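Local atomic coordinates of COG1633: Uncharacterized conserved protein (Magnetospirillum magnetotacticum, PDB entry 2OH3), a protein that is of unknown function but belongs to the rubrerythrin family of the ferritin clan and binds zinc within a bundle of helices. Residues H53-E56 with I57-R60. Residues are numbered along the deposited sequence; the frame is centred on the assembly and turned at random. Where two conformers were deposited one is given.
Sequences HGDE and IKQR
His53 and Ile57 meet one helical turn apart because His53 holds CG anti to its backbone N (chi1 -159°), while Ile57 sets CG1 anti to its carbonyl carbon (chi1 -60°) and runs it back along the helix. Ile57 CG1 consequently lies over one face of the imidazole, and CD1 makes a van der Waals contact with His53 ND1 at 3.6 Å. His53 ND1 is hydrogen-bonded to Glu17 OE2, which, with Phe131 edge-to-face against the ring, is likely to limit its rotation. Ile57 itself touches Phe131 of helix 122-148 and Leu10, Ala13 and Ile14 of helix 6-33. Cutting Ile57 back to an alanine would probably strip the imidazole face of its aliphatic cover and open a gap toward Phe131. In the backbone, Ile57 N donates to His53 O at 3.0 Å and 163°, one of four successive i to i+4 bonds joining 53-56 to 57-60. On the exposed side, Lys58 NZ lies 4.5 Å from Asp55 OD1, too far for a direct ion pair; one water links them, donating to OD1 and accepting from NZ. Within the ferritin-like four-helix bundle, the His53/Ile57 pair of helix 37-61 faces inward, the His53 side chain about 8 Å from the bound zinc, and Arg60 reaches Arg126 and Leu127 of helix 122-148.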
# COMPACT_ATOMS: atom_id res chain seq x y z
N HIS A 53 -10.47 -17.99 -4.36
CA HIS A 53 -11.32 -17.01 -5.01
C HIS A 53 -10.61 -16.25 -6.14
O HIS A 53 -11.14 -16.08 -7.24
CB HIS A 53 -11.86 -15.98 -3.97
CG HIS A 53 -13.09 -15.27 -4.43
ND1 HIS A 53 -13.21 -13.90 -4.47
CD2 HIS A 53 -14.26 -15.77 -4.91
CE1 HIS A 53 -14.40 -13.58 -4.95
NE2 HIS A 53 -15.06 -14.69 -5.22
N GLY A 54 -9.41 -15.78 -5.85
CA GLY A 54 -8.56 -15.19 -6.86
C GLY A 54 -8.39 -16.09 -8.07
O GLY A 54 -8.37 -15.59 -9.20
N ASP A 55 -8.23 -17.39 -7.85
CA ASP A 55 -8.04 -18.33 -8.95
C ASP A 55 -9.30 -18.39 -9.83
O ASP A 55 -9.21 -18.43 -11.05
CB ASP A 55 -7.66 -19.73 -8.44
CG ASP A 55 -6.19 -19.82 -7.96
OD1 ASP A 55 -5.35 -18.94 -8.27
OD2 ASP A 55 -5.90 -20.81 -7.26
N GLU A 56 -10.46 -18.37 -9.17
CA GLU A 56 -11.75 -18.32 -9.88
C GLU A 56 -11.84 -17.08 -10.75
O GLU A 56 -12.23 -17.16 -11.91
CB GLU A 56 -12.93 -18.38 -8.89
CG GLU A 56 -13.58 -19.75 -8.78
CD GLU A 56 -14.84 -19.73 -7.91
OE1 GLU A 56 -15.80 -19.03 -8.29
OE2 GLU A 56 -14.87 -20.41 -6.86
N ILE A 57 -11.50 -15.92 -10.18
CA ILE A 57 -11.55 -14.66 -10.89
C ILE A 57 -10.55 -14.67 -12.06
O ILE A 57 -10.85 -14.16 -13.13
CB ILE A 57 -11.33 -13.46 -9.94
CG1 ILE A 57 -12.42 -13.45 -8.89
CG2 ILE A 57 -11.39 -12.15 -10.69
CD1 ILE A 57 -12.07 -12.69 -7.66
N LYS A 58 -9.38 -15.28 -11.85
CA LYS A 58 -8.37 -15.38 -12.91
C LYS A 58 -8.85 -16.22 -14.11
O LYS A 58 -8.56 -15.88 -15.27
CB LYS A 58 -7.07 -15.95 -12.35
CG LYS A 58 -6.29 -14.88 -11.55
CD LYS A 58 -5.15 -15.48 -10.69
CE LYS A 58 -4.49 -14.40 -9.81
NZ LYS A 58 -3.32 -14.98 -9.07
N GLN A 59 -9.58 -17.30 -13.82
CA GLN A 59 -10.17 -18.10 -14.88
C GLN A 59 -11.16 -17.24 -15.68
O GLN A 59 -11.11 -17.21 -16.89
CB GLN A 59 -10.80 -19.39 -14.34
CG GLN A 59 -9.82 -20.56 -14.29
CD GLN A 59 -9.59 -21.20 -15.66
OE1 GLN A 59 -8.47 -21.20 -16.18
NE2 GLN A 59 -10.65 -21.75 -16.25
N ARG A 60 -12.02 -16.49 -15.00
CA ARG A 60 -12.95 -15.59 -15.70
C ARG A 60 -12.25 -14.56 -16.62
O ARG A 60 -12.69 -14.26 -17.75
CB ARG A 60 -13.83 -14.83 -14.68
CG ARG A 60 -14.70 -15.72 -13.84
CD ARG A 60 -15.60 -14.88 -12.92
NE ARG A 60 -16.38 -15.77 -12.05
CZ ARG A 60 -17.45 -16.45 -12.43
NH1 ARG A 60 -17.93 -16.34 -13.66
NH2 ARG A 60 -18.05 -17.26 -11.57
O HOH W 1 -5.00 -16.26 -6.69